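Side-chain contacts in cytoplasmic export protein 1 (Saccharomyces cerevisiae, PDB 3VWA), which works in nuclear tRNA export, where it may collect tRNA from export receptors at the nuclear pore complex and deliver aminoacylated tRNA to the translation machinery: residues 50-53 with 54-58; 59-62 with 63-66; 121-124 with 125-128. All coordinates share one frame; numbering follows the deposited sequence.

Interaction 1 of 3, residues 50-53 with 54-58; sequences ENES and LILNA
Leu56 lays its CD2 methyl against the bent side chain of Glu52, one turn earlier at the start of helix 52-64. The methyl lies 3.4 Å from Glu52 OE1 and comes nearer still to the backbone, 3.2 Å from Glu52 O. The two side chains pass at a slant, and because the glutamate turns at chi2 (-122°), its carboxylate ends beside the CD2 methyl of Leu56 while OE2 forms a salt bridge with Arg47. Leu56 also touches Arg47, so hydrocarbon and ion pair share one patch.

The preceding pair, Asn51 and Ile55, meets in a similar way: Asn51 OD1 stands 3.2 Å from Ile55 CG1. A chi1 of 60° sets the asparagine amide between its own N and carbonyl carbon, where OD1 accepts from Ser48 N and ND2 donates to Lys46 O. Meanwhile Asn51 O takes an almost straight bond from Ile55 N (2.9 Å, 173°) and a weak one from Leu54 N. A water donates to Glu50 O at 2.7 Å and weakly accepts from Leu54 N.

In a protein with a kinase-like domain, this helix, following strand 39-45, probably corresponds to the C-helix of protein kinases. The chemistry implies a division of labour: Ile55 CG1 and Leu56 CD2 offer the oxygens beside them no hydrogen bond, and the chain leading into the helix supplies polar partners for the Asn51 amide and Glu52 OE2.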
# COMPACT_ATOMS: atom_id res chain seq x y z
N GLU A 50 -6.42 32.99 -29.98
CA GLU A 50 -7.51 32.11 -30.42
C GLU A 50 -8.25 31.34 -29.29
O GLU A 50 -9.45 31.14 -29.35
CB GLU A 50 -6.98 31.13 -31.46
CG GLU A 50 -5.46 31.01 -31.45
CD GLU A 50 -4.98 29.60 -31.68
OE1 GLU A 50 -5.84 28.69 -31.81
OE2 GLU A 50 -3.74 29.40 -31.73
N ASN A 51 -7.55 30.91 -28.25
CA ASN A 51 -8.25 30.15 -27.21
C ASN A 51 -8.62 31.00 -25.99
O ASN A 51 -9.25 30.51 -25.06
CB ASN A 51 -7.43 28.95 -26.80
CG ASN A 51 -6.09 29.33 -26.25
OD1 ASN A 51 -5.99 30.24 -25.42
ND2 ASN A 51 -5.04 28.66 -26.71
N GLU A 52 -8.26 32.28 -26.03
CA GLU A 52 -8.38 33.14 -24.88
C GLU A 52 -9.79 33.14 -24.26
O GLU A 52 -9.93 33.08 -23.06
CB GLU A 52 -7.97 34.56 -25.26
CG GLU A 52 -6.88 35.15 -24.37
CD GLU A 52 -7.36 36.42 -23.73
OE1 GLU A 52 -8.36 36.98 -24.22
OE2 GLU A 52 -6.79 36.85 -22.72
N SER A 53 -10.83 33.16 -25.07
CA SER A 53 -12.19 33.09 -24.50
C SER A 53 -12.53 31.75 -23.78
O SER A 53 -13.24 31.71 -22.76
CB SER A 53 -13.22 33.34 -25.58
OG SER A 53 -14.48 33.36 -24.97
N LEU A 54 -12.03 30.67 -24.35
CA LEU A 54 -12.17 29.33 -23.78
C LEU A 54 -11.47 29.28 -22.41
O LEU A 54 -12.07 28.89 -21.40
CB LEU A 54 -11.56 28.33 -24.78
CG LEU A 54 -12.48 27.67 -25.84
CD1 LEU A 54 -13.85 28.32 -26.06
CD2 LEU A 54 -11.79 27.45 -27.16
N ILE A 55 -10.21 29.73 -22.40
CA ILE A 55 -9.38 29.82 -21.20
C ILE A 55 -10.01 30.66 -20.09
O ILE A 55 -10.02 30.22 -18.94
CB ILE A 55 -7.98 30.40 -21.48
CG1 ILE A 55 -7.23 29.61 -22.56
CG2 ILE A 55 -7.19 30.44 -20.18
CD1 ILE A 55 -6.80 28.20 -22.12
N LEU A 56 -10.56 31.82 -20.45
CA LEU A 56 -11.22 32.76 -19.50
C LEU A 56 -12.55 32.24 -18.92
O LEU A 56 -12.85 32.41 -17.75
CB LEU A 56 -11.45 34.14 -20.17
CG LEU A 56 -10.38 35.27 -20.09
CD1 LEU A 56 -9.08 34.89 -19.35
CD2 LEU A 56 -10.11 35.87 -21.47
N ASN A 57 -13.35 31.59 -19.77
CA ASN A 57 -14.58 30.96 -19.26
C ASN A 57 -14.21 29.86 -18.27
O ASN A 57 -14.79 29.80 -17.16
CB ASN A 57 -15.45 30.44 -20.42
CG ASN A 57 -16.78 29.87 -19.95
OD1 ASN A 57 -17.55 30.55 -19.27
ND2 ASN A 57 -17.04 28.62 -20.28
N ALA A 58 -13.21 29.03 -18.61
CA ALA A 58 -12.74 27.98 -17.70
C ALA A 58 -12.31 28.54 -16.37
O ALA A 58 -12.73 28.02 -15.35
CB ALA A 58 -11.59 27.14 -18.28
O HOH W 1 -11.46 31.21 -27.59

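Interaction 2 of 3, residues 59-62 with 63-66; sequences VHKS and KILK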
# COMPACT_ATOMS: atom_id res chain seq x y z
N VAL A 59 -11.44 29.54 -16.36
CA VAL A 59 -11.13 30.23 -15.12
C VAL A 59 -12.37 30.65 -14.32
O VAL A 59 -12.44 30.41 -13.12
CB VAL A 59 -10.25 31.47 -15.35
CG1 VAL A 59 -10.18 32.35 -14.07
CG2 VAL A 59 -8.86 31.04 -15.77
N HIS A 60 -13.33 31.26 -15.00
CA HIS A 60 -14.50 31.83 -14.32
C HIS A 60 -15.37 30.74 -13.73
O HIS A 60 -15.78 30.77 -12.55
CB HIS A 60 -15.28 32.72 -15.32
CG HIS A 60 -16.57 33.26 -14.77
ND1 HIS A 60 -17.77 32.93 -15.28
CD2 HIS A 60 -16.82 34.11 -13.68
CE1 HIS A 60 -18.74 33.55 -14.58
NE2 HIS A 60 -18.16 34.26 -13.60
N LYS A 61 -15.64 29.72 -14.52
CA LYS A 61 -16.42 28.58 -14.00
C LYS A 61 -15.72 27.85 -12.85
O LYS A 61 -16.32 27.51 -11.86
CB LYS A 61 -16.81 27.66 -15.14
CG LYS A 61 -17.72 28.34 -16.16
CD LYS A 61 -18.92 29.00 -15.46
CE LYS A 61 -19.98 29.53 -16.43
NZ LYS A 61 -19.69 30.93 -16.84
N SER A 62 -14.42 27.65 -12.96
CA SER A 62 -13.64 27.15 -11.83
C SER A 62 -13.90 27.95 -10.56
O SER A 62 -14.17 27.36 -9.52
CB SER A 62 -12.17 27.22 -12.16
OG SER A 62 -11.94 26.37 -13.25
N LYS A 63 -13.83 29.27 -10.66
CA LYS A 63 -14.04 30.16 -9.52
C LYS A 63 -15.44 30.01 -8.96
O LYS A 63 -15.60 29.95 -7.76
CB LYS A 63 -13.76 31.64 -9.88
CG LYS A 63 -12.38 32.17 -9.50
CD LYS A 63 -12.34 33.71 -9.51
CE LYS A 63 -12.79 34.29 -8.16
NZ LYS A 63 -13.11 35.75 -8.21
N ILE A 64 -16.44 29.93 -9.82
CA ILE A 64 -17.82 30.01 -9.34
C ILE A 64 -18.55 28.68 -9.14
O ILE A 64 -19.55 28.63 -8.42
CB ILE A 64 -18.70 30.88 -10.27
CG1 ILE A 64 -18.61 30.38 -11.72
CG2 ILE A 64 -18.30 32.36 -10.14
CD1 ILE A 64 -19.77 30.83 -12.57
N LEU A 65 -18.11 27.62 -9.82
CA LEU A 65 -18.89 26.37 -9.72
C LEU A 65 -18.44 25.51 -8.53
O LEU A 65 -17.26 25.21 -8.39
CB LEU A 65 -18.83 25.56 -11.01
CG LEU A 65 -19.31 26.15 -12.33
CD1 LEU A 65 -19.18 25.08 -13.40
CD2 LEU A 65 -20.73 26.66 -12.24
N LYS A 66 -19.39 25.15 -7.67
CA LYS A 66 -19.12 24.36 -6.47
C LYS A 66 -19.82 23.04 -6.67
O LYS A 66 -20.94 22.81 -6.16
CB LYS A 66 -19.69 25.03 -5.21
CG LYS A 66 -18.67 25.84 -4.41
CD LYS A 66 -18.55 27.25 -4.95
CE LYS A 66 -17.45 28.01 -4.23
NZ LYS A 66 -16.72 28.87 -5.20
O HOH W 2 -14.75 24.78 -9.16
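The last turn of helix 52-64, the helix that probably corresponds to the C-helix, is built around Ile64, which meets both His60 and Lys61. Its CD1 methyl is the shared point, 3.5 Å from His60 CE1 and equally 3.5 Å from Lys61 CD. Against the histidine the approach is over a face, with Ile64 CG1 4.2 Å above the ring plane, over its centre; against the lysine the two chains run alongside, pointing the same way. Ile64 CG1 sits between the backbone N and carbonyl carbon (chi1 54°), which carries the methyl back over the preceding turn.

Lys61 bends at chi2 and chi4, bringing NZ round to donate to His60 ND1 at 3.2 Å, close to the ring plane, and to Asn57 OD1 as well. An alanine here would remove the methylenes beside Ile64 and is likely to leave both His60 ND1 and Asn57 OD1 without this donor, with the imidazole less fixed in its rotation.

Leu65, a buried residue, packs its CD1 3.9 Å from Lys61 CB, and Leu65 N closes the helix with a short bond to Lys61 O (2.7 Å), in the carbonyl plane. Leu65 is the first residue to leave helical geometry. A water then donates to both Ser62 O and Leu65 O, 2.7 Å from each, bridging helix and exit. Since ND1 acts as acceptor, the imidazole is probably neutral; the lysine ammonium is shared between this nitrogen and Asn57 OD1, while the lysine methylenes and Ile64 pack together by the ring.

Interaction 3 of 3, residues 121-124 with 125-128; sequences GFLK and NFVL
Leu123 and Phe126 are the two ends of a type I beta turn that leads from helix 106-122 into the short strand 126-127. In true protein kinases the region that probably corresponds, after the long helix of the C-lobe, runs into the catalytic loop; here it belongs to the kinase-like domain.

Leucine and phenylalanine cross at about a right angle, Leu123 CD2 lying 4.1 Å from Phe126 CD2. With CG opposite the carbonyl carbon (chi1 -65°), the phenylalanine ring is swung to the side of its own N, and Leu123 O lies by the ring edge, near its plane. The leucine is likewise turned beside its N; chi2 of 180° sends CD1 on to Leu128 CG, 4.1 Å away, and the other branch, CD2, turns to Phe126. Leu128 meets it at a slant, its CG set anti to the backbone N (chi1 -153°) and so brought up to that methyl.

Strand 126-127 pairs with 153-154, and Leu128 N is bonded to Asp187 OD2. Lys124 is extended beyond CG and makes a long, weak ion pair with Glu223. The turn itself is closed by Phe126 N donating to Leu123 O at 2.6 Å, from above the carbonyl plane.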
# COMPACT_ATOMS: atom_id res chain seq x y z
N GLY A 121 -24.93 14.70 -12.70
CA GLY A 121 -26.23 15.01 -12.06
C GLY A 121 -26.26 16.39 -11.38
O GLY A 121 -27.26 17.10 -11.44
N PHE A 122 -25.16 16.77 -10.74
CA PHE A 122 -25.05 18.11 -10.13
C PHE A 122 -24.93 19.17 -11.23
O PHE A 122 -25.32 20.32 -11.04
CB PHE A 122 -23.87 18.17 -9.18
CG PHE A 122 -24.03 17.33 -7.95
CD1 PHE A 122 -25.17 17.44 -7.15
CD2 PHE A 122 -23.05 16.44 -7.56
CE1 PHE A 122 -25.33 16.67 -5.99
CE2 PHE A 122 -23.19 15.68 -6.41
CZ PHE A 122 -24.34 15.78 -5.63
N LEU A 123 -24.45 18.76 -12.39
CA LEU A 123 -24.23 19.69 -13.48
C LEU A 123 -25.41 19.88 -14.39
O LEU A 123 -25.30 20.59 -15.40
CB LEU A 123 -23.05 19.19 -14.31
CG LEU A 123 -21.64 19.53 -13.86
CD1 LEU A 123 -20.67 18.91 -14.86
CD2 LEU A 123 -21.42 21.04 -13.80
N LYS A 124 -26.54 19.25 -14.08
CA LYS A 124 -27.62 19.09 -15.08
C LYS A 124 -28.22 20.39 -15.64
O LYS A 124 -28.68 20.40 -16.79
CB LYS A 124 -28.73 18.16 -14.57
CG LYS A 124 -29.55 18.73 -13.44
CD LYS A 124 -30.68 17.76 -13.13
CE LYS A 124 -31.15 17.88 -11.69
NZ LYS A 124 -32.12 16.76 -11.43
N ASN A 125 -28.22 21.45 -14.83
CA ASN A 125 -28.58 22.81 -15.24
C ASN A 125 -27.53 23.46 -16.15
O ASN A 125 -27.80 24.53 -16.74
CB ASN A 125 -28.74 23.73 -14.01
CG ASN A 125 -29.88 23.31 -13.10
OD1 ASN A 125 -30.85 22.70 -13.54
ND2 ASN A 125 -29.75 23.61 -11.82
N PHE A 126 -26.34 22.86 -16.25
CA PHE A 126 -25.27 23.44 -17.07
C PHE A 126 -25.05 22.57 -18.30
O PHE A 126 -25.53 21.44 -18.36
CB PHE A 126 -23.95 23.57 -16.29
CG PHE A 126 -24.00 24.54 -15.13
CD1 PHE A 126 -23.79 25.90 -15.33
CD2 PHE A 126 -24.21 24.10 -13.83
CE1 PHE A 126 -23.80 26.80 -14.28
CE2 PHE A 126 -24.21 25.01 -12.76
CZ PHE A 126 -24.01 26.36 -12.99
N VAL A 127 -24.39 23.14 -19.32
CA VAL A 127 -23.83 22.35 -20.41
C VAL A 127 -22.35 22.26 -20.13
O VAL A 127 -21.74 23.26 -19.68
CB VAL A 127 -23.97 23.01 -21.80
CG1 VAL A 127 -23.65 22.00 -22.92
CG2 VAL A 127 -25.35 23.58 -21.98
N LEU A 128 -21.76 21.10 -20.39
CA LEU A 128 -20.34 20.90 -20.12
C LEU A 128 -19.64 21.00 -21.43
O LEU A 128 -18.77 21.84 -21.59
CB LEU A 128 -20.06 19.56 -19.43
CG LEU A 128 -18.83 19.39 -18.50
CD1 LEU A 128 -18.32 17.96 -18.43
CD2 LEU A 128 -17.67 20.37 -18.75

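Overall arrangement
Interactions 1 and 2 follow one another on helix 52-64, their centres 13 Å apart, and are linked by the bond of Ala58 O with Ser62 OG besides that of the lysine ammonium. Interaction 3 lies in what is probably the C-lobe of the kinase-like domain, its centre 13 Å from that of interaction 2, and touches it where Leu65 CD2 packs 3.4 Å from Phe126 CZ. Interaction 1 stands apart from interaction 3, about 7 Å between nearest atoms. The residue just past the helix therefore meets the turn. All three lie 35 to 40 Å from the chain's centre, in the domain that precedes the annotated HEAT repeats.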